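Local coordinates for spindle assembly checkpoint serine/threonine-protein kinase BUB1 (Saccharomyces cerevisiae, PDB 3ESL), which delays anaphase, as a spindle checkpoint kinase, until chromosomes are bioriented on the spindle, and carries a TPR-like helical domain at its N terminus, at residues Thr112-Phe117 / Asn145-Asn150; Leu137-Ala142 / Arg154-Tyr159; Val55-Met60 / Leu89-Asn94. One frame throughout, in Å; residues are numbered along the deposited sequence.

From the N terminus, contact 3 comes first. It brings the end of helix 77-90 back onto helix 49-67 and closes a loop of 28 residues. The chain then runs through helix 95-108 to contact 1, where 112-117 is met by 145-150. Before that loop is closed, 137-142 opens contact 2, which 154-159 completes, so contacts 1 and 2 cross. They tie together helices 115-127, 131-143 and 149-165, and they touch: C146 N probably bonds to G141 O. Contact 3 is in series with both. It lies on the opposite side of the chain's centre, about 25 Å from contact 1 and 27 Å from contact 2, centre to centre.

Contact 1. Residues Thr112-Phe117 / Asn145-Asn150; sequences TKLSLF and NCRPYN
S115 meets P148 through its side chain. The hydroxyl OG of S115 donates to P148 O at 2.7 Å and comes from well above the carbonyl plane. S115 OG stands beside its own backbone N, anti to the carbonyl carbon (chi1 -65°), and this puts it next to the 145-150 segment. The backbone N of the same serine bonds to R147 O at 2.8 Å, and the bond is nearly straight (171°). S115 therefore holds two successive carbonyls. Its CB also rests 3.8 Å from CD of the P148 ring. The peptide bond between R147 and P148 is cis.

R147 N donates to K113 O at 3.1 Å. Together with the S115 N bond this makes a single parallel beta bridge, centred on L114 and R147. K113 O has a second donor, a water that also bonds to N145 O and so links the two loops.

R147 starts with CG between its backbone N and carbonyl carbon (chi1 63°). The chain is then extended to NE and runs beside the L114 side chain, pointing the same way. L114 CD2 lies over one face of the guanidinium, toward its rim, 3.7 Å from R147 NH2. This is a methyl packed on the flat face of a charged group. Farther out, L114 packs on L80 and R147 on P77, both of helix 77-90.

N145, with positive phi, ends helix 131-143 in a Schellman motif. L114 and P148 are the N-cap residues of helices 115-127 and 149-165. The contact thus joins two helix starts by an isolated beta bridge, within the all-helical, TPR-like N-terminal domain of BUB1.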
loop_
_atom_site.group_PDB
_atom_site.type_symbol
_atom_site.label_atom_id
_atom_site.label_comp_id
_atom_site.label_asym_id
_atom_site.label_seq_id
_atom_site.Cartn_x
_atom_site.Cartn_y
_atom_site.Cartn_z
ATOM N N THR A 112 7.803 6.429 3.421
ATOM C CA THR A 112 9.237 6.192 3.624
ATOM C C THR A 112 9.760 6.585 5.009
ATOM O O THR A 112 10.919 6.292 5.355
ATOM C CB THR A 112 10.089 6.787 2.496
ATOM O OG1 THR A 112 9.804 8.177 2.357
ATOM C CG2 THR A 112 9.801 6.064 1.169
ATOM N N LYS A 113 8.910 7.224 5.815
ATOM C CA LYS A 113 9.250 7.485 7.207
ATOM C C LYS A 113 8.480 6.575 8.170
ATOM O O LYS A 113 8.534 6.763 9.399
ATOM C CB LYS A 113 9.038 8.967 7.545
ATOM C CG LYS A 113 9.896 9.919 6.730
ATOM C CD LYS A 113 9.584 11.381 7.080
ATOM C CE LYS A 113 10.317 12.337 6.136
ATOM N NZ LYS A 113 10.221 13.762 6.593
ATOM N N LEU A 114 7.763 5.591 7.619
ATOM C CA LEU A 114 6.964 4.664 8.426
ATOM C C LEU A 114 7.487 3.229 8.383
ATOM O O LEU A 114 7.680 2.670 7.297
ATOM C CB LEU A 114 5.497 4.678 7.961
ATOM C CG LEU A 114 4.812 6.051 8.079
ATOM C CD1 LEU A 114 3.431 5.981 7.470
ATOM C CD2 LEU A 114 4.748 6.503 9.555
ATOM N N SER A 115 7.672 2.632 9.565
ATOM C CA SER A 115 8.161 1.244 9.674
ATOM C C SER A 115 7.344 0.246 8.856
ATOM O O SER A 115 7.897 -0.675 8.250
ATOM C CB SER A 115 8.185 0.792 11.138
ATOM O OG SER A 115 9.125 1.542 11.868
ATOM N N LEU A 116 6.024 0.415 8.857
ATOM C CA LEU A 116 5.135 -0.480 8.141
ATOM C C LEU A 116 5.516 -0.616 6.671
ATOM O O LEU A 116 5.418 -1.709 6.107
ATOM C CB LEU A 116 3.684 -0.003 8.282
ATOM C CG LEU A 116 2.630 -0.914 7.631
ATOM C CD1 LEU A 116 2.622 -2.290 8.264
ATOM C CD2 LEU A 116 1.269 -0.259 7.700
ATOM N N PHE A 117 5.956 0.486 6.062
ATOM C CA PHE A 117 6.315 0.462 4.646
ATOM C C PHE A 117 7.447 -0.542 4.430
ATOM O O PHE A 117 7.360 -1.436 3.576
ATOM C CB PHE A 117 6.729 1.849 4.152
ATOM C CG PHE A 117 7.312 1.843 2.759
ATOM C CD1 PHE A 117 6.482 1.882 1.644
ATOM C CD2 PHE A 117 8.698 1.769 2.563
ATOM C CE1 PHE A 117 7.026 1.854 0.345
ATOM C CE2 PHE A 117 9.247 1.746 1.269
ATOM C CZ PHE A 117 8.406 1.794 0.158
ATOM N N ASN A 145 15.302 6.526 10.006
ATOM C CA ASN A 145 14.631 6.879 11.267
ATOM C C ASN A 145 13.110 6.726 11.199
ATOM O O ASN A 145 12.365 7.620 11.617
ATOM C CB ASN A 145 14.995 8.309 11.707
ATOM C CG ASN A 145 16.460 8.456 12.103
ATOM O OD1 ASN A 145 17.117 9.430 11.721
ATOM N ND2 ASN A 145 16.974 7.499 12.878
ATOM N N CYS A 146 12.653 5.602 10.654
ATOM C CA CYS A 146 11.217 5.332 10.511
ATOM C C CYS A 146 10.564 4.985 11.854
ATOM O O CYS A 146 11.216 4.446 12.753
ATOM C CB CYS A 146 10.980 4.210 9.493
ATOM S SG CYS A 146 11.628 2.621 10.012
ATOM N N ARG A 147 9.270 5.290 11.975
ATOM C CA ARG A 147 8.509 5.082 13.214
ATOM C C ARG A 147 7.368 4.082 12.975
ATOM O O ARG A 147 6.831 4.046 11.863
ATOM C CB ARG A 147 7.990 6.433 13.749
ATOM C CG ARG A 147 6.998 7.167 12.825
ATOM C CD ARG A 147 6.182 8.243 13.585
ATOM N NE ARG A 147 4.919 8.487 12.878
ATOM C CZ ARG A 147 3.852 7.699 12.976
ATOM N NH1 ARG A 147 3.874 6.647 13.798
ATOM N NH2 ARG A 147 2.749 7.966 12.262
ATOM N N PRO A 148 7.035 3.213 13.971
ATOM C CA PRO A 148 7.680 2.970 15.278
ATOM C C PRO A 148 9.006 2.222 15.134
ATOM O O PRO A 148 9.058 1.123 14.558
ATOM C CB PRO A 148 6.675 2.084 16.017
ATOM C CG PRO A 148 5.893 1.416 14.976
ATOM C CD PRO A 148 5.866 2.327 13.778
ATOM N N TYR A 149 10.058 2.823 15.672
ATOM C CA TYR A 149 11.424 2.354 15.453
ATOM C C TYR A 149 11.715 0.985 16.071
ATOM O O TYR A 149 12.296 0.116 15.418
ATOM C CB TYR A 149 12.409 3.402 15.970
ATOM C CG TYR A 149 13.843 3.133 15.596
ATOM C CD1 TYR A 149 14.327 3.464 14.327
ATOM C CD2 TYR A 149 14.725 2.557 16.515
ATOM C CE1 TYR A 149 15.656 3.218 13.976
ATOM C CE2 TYR A 149 16.060 2.311 16.175
ATOM C CZ TYR A 149 16.514 2.645 14.909
ATOM O OH TYR A 149 17.827 2.409 14.569
ATOM N N ASN A 150 11.320 0.792 17.327
ATOM C CA ASN A 150 11.637 -0.450 18.026
ATOM C C ASN A 150 10.968 -1.676 17.426
ATOM O O ASN A 150 11.552 -2.767 17.402
ATOM C CB ASN A 150 11.342 -0.333 19.525
ATOM C CG ASN A 150 12.376 0.512 20.259
ATOM O OD1 ASN A 150 13.555 0.537 19.898
ATOM N ND2 ASN A 150 11.938 1.201 21.302
HETATM O O HOH W 1 9.542 8.744 11.077
#

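Contact 2. Residues Leu137-Ala142 / Arg154-Tyr159; sequences LLELGA and RSLSNY
L138 and L156 face each other from two helices that run nearly antiparallel. The short axes of 137-142 and 154-159 pass 10.1 Å apart, with 160° between their directions. The CA atoms of L138 and L156 are the closest pair of the two backbones, at 6.3 Å. No hydrogen bond joins the segments, and the contact is made by side chains, one of which reaches the facing backbone.

L138 carries most of it. Its CG lies beside the backbone N, anti to the carbonyl carbon (chi1 -66°). Its CD1 branch reaches the backbone of the other helix, 3.8 Å from L156 CA and 4.2 Å from S155 O. The same methyl touches Y159 CD2 at 4.1 Å, meeting the ring obliquely. L138 also packs on L152, one turn earlier on the facing helix. It thus sits among L152, S155, L156 and Y159, as a knob does in a hole of four residues. Helices 131-143 and 149-165 follow each other in the chain and pack as an antiparallel hairpin within the all-helical, TPR-like N-terminal domain.

L156 answers from the other side. Its CG is anti to the backbone N (chi1 179°), and the side chain runs past that of L138 in the opposite direction. The two CD1 methyls, of L138 and L156, meet at 4.0 Å. The second methyl, L156 CD2, lies 4.0 Å from E139 CG. There the two side chains cross at about a right angle, and the glutamate meets the leucine with its aliphatic CG.

The polar ends are held elsewhere. S155 OG is hydrogen-bonded to E119 of helix 115-127 and to R151 O. Y159 OH is bonded to F131 O near the start of helix 131-143, which fixes the far end of the ring while L138 touches its CD2.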
loop_
_atom_site.group_PDB
_atom_site.type_symbol
_atom_site.label_atom_id
_atom_site.label_comp_id
_atom_site.label_asym_id
_atom_site.label_seq_id
_atom_site.Cartn_x
_atom_site.Cartn_y
_atom_site.Cartn_z
ATOM N N LEU A 137 16.518 -3.888 3.107
ATOM C CA LEU A 137 15.376 -2.979 3.124
ATOM C C LEU A 137 14.951 -2.625 4.554
ATOM O O LEU A 137 14.644 -1.465 4.844
ATOM C CB LEU A 137 14.226 -3.584 2.343
ATOM C CG LEU A 137 13.072 -2.689 1.929
ATOM C CD1 LEU A 137 13.567 -1.389 1.286
ATOM C CD2 LEU A 137 12.214 -3.507 0.985
ATOM N N LEU A 138 14.952 -3.611 5.451
ATOM C CA LEU A 138 14.641 -3.327 6.861
ATOM C C LEU A 138 15.694 -2.406 7.472
ATOM O O LEU A 138 15.367 -1.443 8.175
ATOM C CB LEU A 138 14.508 -4.608 7.683
ATOM C CG LEU A 138 13.331 -5.515 7.326
ATOM C CD1 LEU A 138 13.468 -6.862 8.024
ATOM C CD2 LEU A 138 11.980 -4.858 7.664
ATOM N N GLU A 139 16.959 -2.677 7.169
ATOM C CA GLU A 139 18.050 -1.834 7.651
ATOM C C GLU A 139 17.972 -0.410 7.081
ATOM O O GLU A 139 18.335 0.554 7.755
ATOM C CB GLU A 139 19.403 -2.478 7.334
ATOM C CG GLU A 139 19.557 -3.864 7.940
ATOM C CD GLU A 139 20.845 -4.555 7.525
ATOM O OE1 GLU A 139 21.355 -4.274 6.416
ATOM O OE2 GLU A 139 21.339 -5.390 8.314
ATOM N N LEU A 140 17.478 -0.285 5.851
ATOM C CA LEU A 140 17.279 1.025 5.228
ATOM C C LEU A 140 16.208 1.831 5.972
ATOM O O LEU A 140 16.349 3.040 6.158
ATOM C CB LEU A 140 16.895 0.877 3.752
ATOM C CG LEU A 140 16.655 2.148 2.924
ATOM C CD1 LEU A 140 17.904 3.053 2.852
ATOM C CD2 LEU A 140 16.178 1.794 1.514
ATOM N N GLY A 141 15.141 1.152 6.379
ATOM C CA GLY A 141 14.093 1.781 7.177
ATOM C C GLY A 141 14.652 2.369 8.459
ATOM O O GLY A 141 14.349 3.509 8.804
ATOM N N ALA A 142 15.480 1.589 9.151
ATOM C CA ALA A 142 16.099 2.035 10.399
ATOM C C ALA A 142 17.027 3.234 10.169
ATOM O O ALA A 142 17.043 4.173 10.971
ATOM C CB ALA A 142 16.834 0.886 11.072
ATOM N N ARG A 154 12.610 -5.284 15.966
ATOM C CA ARG A 154 12.126 -6.632 16.272
ATOM C C ARG A 154 11.765 -7.405 15.006
ATOM O O ARG A 154 11.983 -8.616 14.935
ATOM C CB ARG A 154 10.939 -6.594 17.236
ATOM C CG ARG A 154 11.278 -6.026 18.608
ATOM C CD ARG A 154 10.207 -6.355 19.644
ATOM N NE ARG A 154 8.932 -5.695 19.369
ATOM C CZ ARG A 154 8.646 -4.436 19.694
ATOM N NH1 ARG A 154 9.546 -3.670 20.306
ATOM N NH2 ARG A 154 7.455 -3.937 19.395
ATOM N N SER A 155 11.218 -6.703 14.013
ATOM C CA SER A 155 10.895 -7.314 12.716
ATOM C C SER A 155 12.151 -7.856 12.039
ATOM O O SER A 155 12.142 -8.952 11.463
ATOM C CB SER A 155 10.202 -6.296 11.796
ATOM O OG SER A 155 8.880 -6.020 12.244
ATOM N N LEU A 156 13.219 -7.070 12.119
ATOM C CA LEU A 156 14.514 -7.440 11.583
ATOM C C LEU A 156 15.078 -8.642 12.345
ATOM O O LEU A 156 15.560 -9.601 11.731
ATOM C CB LEU A 156 15.462 -6.244 11.657
ATOM C CG LEU A 156 16.914 -6.360 11.180
ATOM C CD1 LEU A 156 17.031 -6.937 9.761
ATOM C CD2 LEU A 156 17.587 -5.003 11.260
ATOM N N SER A 157 14.988 -8.597 13.675
ATOM C CA SER A 157 15.447 -9.708 14.519
ATOM C C SER A 157 14.725 -11.010 14.183
ATOM O O SER A 157 15.373 -12.049 14.011
ATOM C CB SER A 157 15.288 -9.372 16.005
ATOM O OG SER A 157 15.845 -10.397 16.817
ATOM N N ASN A 158 13.397 -10.953 14.074
ATOM C CA ASN A 158 12.606 -12.129 13.710
ATOM C C ASN A 158 12.964 -12.655 12.324
ATOM O O ASN A 158 12.957 -13.867 12.091
ATOM C CB ASN A 158 11.102 -11.840 13.792
ATOM C CG ASN A 158 10.650 -11.466 15.197
ATOM O OD1 ASN A 158 11.366 -11.683 16.174
ATOM N ND2 ASN A 158 9.452 -10.908 15.301
ATOM N N TYR A 159 13.281 -11.741 11.409
ATOM C CA TYR A 159 13.670 -12.121 10.057
ATOM C C TYR A 159 15.015 -12.848 10.037
ATOM O O TYR A 159 15.189 -13.845 9.316
ATOM C CB TYR A 159 13.707 -10.906 9.128
ATOM C CG TYR A 159 13.985 -11.287 7.694
ATOM C CD1 TYR A 159 13.368 -12.407 7.124
ATOM C CD2 TYR A 159 14.866 -10.544 6.910
ATOM C CE1 TYR A 159 13.620 -12.766 5.811
ATOM C CE2 TYR A 159 15.127 -10.904 5.588
ATOM C CZ TYR A 159 14.493 -12.016 5.052
ATOM O OH TYR A 159 14.732 -12.388 3.750
#

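Contact 3. Residues Val55-Met60 / Leu89-Asn94; sequences VLRSTM and LFLSNN
R57 packs over one face of the F90 ring, where the end of helix 77-90 meets helix 49-67 in the TPR-like helical domain. R57 CB sits over the ring face, 3.9 Å from the F90 centroid, a CH-pi contact. With CG anti to the backbone N (chi1 -178°) and an extended chain to NE, the arginine runs past the phenylalanine in the opposite direction. Its CD is 3.7 Å from F90 CD1. F90 CB lies over the centre of the R57 guanidinium, with 28° between the guanidinium and ring planes. L91 CD2 approaches R57 NH2 to 4.1 Å.

L89 CB covers the opposite face of the ring. M60 SD is at the edge, 3.8 Å from F90 CE2, a Met-aromatic contact. L56 adds its CD2, 4.1 Å from L89 CD1.

Y86 forms the next shell. Its OH is hydrogen-bonded to R57 NE. E61 adds only a long, weak ion pair to NE. An alanine at R57 would probably leave Y86 OH without this partner and strip the cover from F90 CB and CD1, with only the alanine CB left over that face of the ring. M60 also packs on I82, W85 and Y86, and on M37 of helix 29-47. The ring of Y86 meets that of F90, with about 45° between their planes.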
loop_
_atom_site.group_PDB
_atom_site.type_symbol
_atom_site.label_atom_id
_atom_site.label_comp_id
_atom_site.label_asym_id
_atom_site.label_seq_id
_atom_site.Cartn_x
_atom_site.Cartn_y
_atom_site.Cartn_z
ATOM N N VAL A 55 -16.518 -2.093 -6.917
ATOM C CA VAL A 55 -16.690 -0.760 -6.342
ATOM C C VAL A 55 -15.569 -0.499 -5.336
ATOM O O VAL A 55 -15.043 0.622 -5.264
ATOM C CB VAL A 55 -18.081 -0.568 -5.692
ATOM C CG1 VAL A 55 -18.195 0.812 -5.049
ATOM C CG2 VAL A 55 -19.193 -0.756 -6.740
ATOM N N LEU A 56 -15.199 -1.525 -4.575
ATOM C CA LEU A 56 -14.079 -1.366 -3.641
ATOM C C LEU A 56 -12.801 -1.042 -4.421
ATOM O O LEU A 56 -12.074 -0.101 -4.069
ATOM C CB LEU A 56 -13.890 -2.601 -2.753
ATOM C CG LEU A 56 -12.741 -2.508 -1.740
ATOM C CD1 LEU A 56 -12.915 -1.322 -0.781
ATOM C CD2 LEU A 56 -12.561 -3.818 -0.965
ATOM N N ARG A 57 -12.527 -1.810 -5.477
ATOM C CA ARG A 57 -11.286 -1.623 -6.236
ATOM C C ARG A 57 -11.228 -0.218 -6.821
ATOM O O ARG A 57 -10.219 0.472 -6.669
ATOM C CB ARG A 57 -11.113 -2.694 -7.333
ATOM C CG ARG A 57 -9.794 -2.530 -8.110
ATOM C CD ARG A 57 -9.353 -3.758 -8.908
ATOM N NE ARG A 57 -7.958 -3.575 -9.339
ATOM C CZ ARG A 57 -7.147 -4.524 -9.815
ATOM N NH1 ARG A 57 -7.568 -5.782 -9.940
ATOM N NH2 ARG A 57 -5.898 -4.207 -10.167
ATOM N N SER A 58 -12.314 0.202 -7.472
ATOM C CA SER A 58 -12.406 1.538 -8.082
ATOM C C SER A 58 -12.268 2.683 -7.080
ATOM O O SER A 58 -11.619 3.694 -7.363
ATOM C CB SER A 58 -13.721 1.675 -8.861
ATOM O OG SER A 58 -14.021 3.038 -9.118
ATOM N N THR A 59 -12.884 2.524 -5.913
ATOM C CA THR A 59 -12.850 3.545 -4.880
ATOM C C THR A 59 -11.434 3.662 -4.320
ATOM O O THR A 59 -10.959 4.776 -4.079
ATOM C CB THR A 59 -13.881 3.259 -3.776
ATOM O OG1 THR A 59 -15.181 3.207 -4.384
ATOM C CG2 THR A 59 -13.887 4.378 -2.750
ATOM N N MET A 60 -10.776 2.525 -4.130
ATOM C CA MET A 60 -9.425 2.535 -3.559
ATOM C C MET A 60 -8.481 3.213 -4.560
ATOM O O MET A 60 -7.627 4.012 -4.182
ATOM C CB MET A 60 -8.960 1.122 -3.225
ATOM C CG MET A 60 -9.693 0.527 -2.037
ATOM S SD MET A 60 -9.090 -1.117 -1.645
ATOM C CE MET A 60 -7.521 -0.702 -0.928
ATOM N N LEU A 89 -5.036 -7.067 -1.569
ATOM C CA LEU A 89 -6.334 -7.489 -2.088
ATOM C C LEU A 89 -6.318 -7.748 -3.591
ATOM O O LEU A 89 -6.952 -8.698 -4.070
ATOM C CB LEU A 89 -7.397 -6.444 -1.779
ATOM C CG LEU A 89 -7.801 -6.278 -0.316
ATOM C CD1 LEU A 89 -8.722 -5.082 -0.225
ATOM C CD2 LEU A 89 -8.489 -7.545 0.213
ATOM N N PHE A 90 -5.591 -6.911 -4.329
ATOM C CA PHE A 90 -5.740 -6.869 -5.784
ATOM C C PHE A 90 -4.509 -7.261 -6.602
ATOM O O PHE A 90 -4.639 -7.640 -7.772
ATOM C CB PHE A 90 -6.296 -5.509 -6.220
ATOM C CG PHE A 90 -7.643 -5.200 -5.635
ATOM C CD1 PHE A 90 -8.761 -5.957 -5.988
ATOM C CD2 PHE A 90 -7.797 -4.174 -4.718
ATOM C CE1 PHE A 90 -10.014 -5.691 -5.438
ATOM C CE2 PHE A 90 -9.048 -3.898 -4.165
ATOM C CZ PHE A 90 -10.157 -4.653 -4.528
ATOM N N LEU A 91 -3.329 -7.216 -5.990
ATOM C CA LEU A 91 -2.091 -7.515 -6.710
ATOM C C LEU A 91 -1.347 -8.751 -6.195
ATOM O O LEU A 91 -0.200 -8.992 -6.582
ATOM C CB LEU A 91 -1.168 -6.284 -6.692
ATOM C CG LEU A 91 -1.741 -4.972 -7.237
ATOM C CD1 LEU A 91 -0.712 -3.837 -7.146
ATOM C CD2 LEU A 91 -2.242 -5.158 -8.664
ATOM N N SER A 92 -2.007 -9.541 -5.349
ATOM C CA SER A 92 -1.355 -10.641 -4.636
ATOM C C SER A 92 -0.774 -11.728 -5.550
ATOM O O SER A 92 0.200 -12.392 -5.187
ATOM C CB SER A 92 -2.303 -11.261 -3.590
ATOM O OG SER A 92 -3.458 -11.813 -4.207
ATOM N N ASN A 93 -1.368 -11.900 -6.730
ATOM C CA ASN A 93 -0.884 -12.885 -7.703
ATOM C C ASN A 93 0.086 -12.286 -8.733
ATOM O O ASN A 93 0.340 -12.880 -9.776
ATOM C CB ASN A 93 -2.073 -13.556 -8.405
ATOM C CG ASN A 93 -2.818 -12.611 -9.338
ATOM O OD1 ASN A 93 -2.820 -11.391 -9.145
ATOM N ND2 ASN A 93 -3.454 -13.176 -10.363
ATOM N N ASN A 94 0.625 -11.103 -8.440
ATOM C CA ASN A 94 1.469 -10.395 -9.402
ATOM C C ASN A 94 2.632 -9.712 -8.708
ATOM O O ASN A 94 2.498 -8.563 -8.282
ATOM C CB ASN A 94 0.633 -9.357 -10.170
ATOM C CG ASN A 94 1.352 -8.782 -11.378
ATOM O OD1 ASN A 94 2.584 -8.676 -11.420
ATOM N ND2 ASN A 94 0.571 -8.392 -12.378
#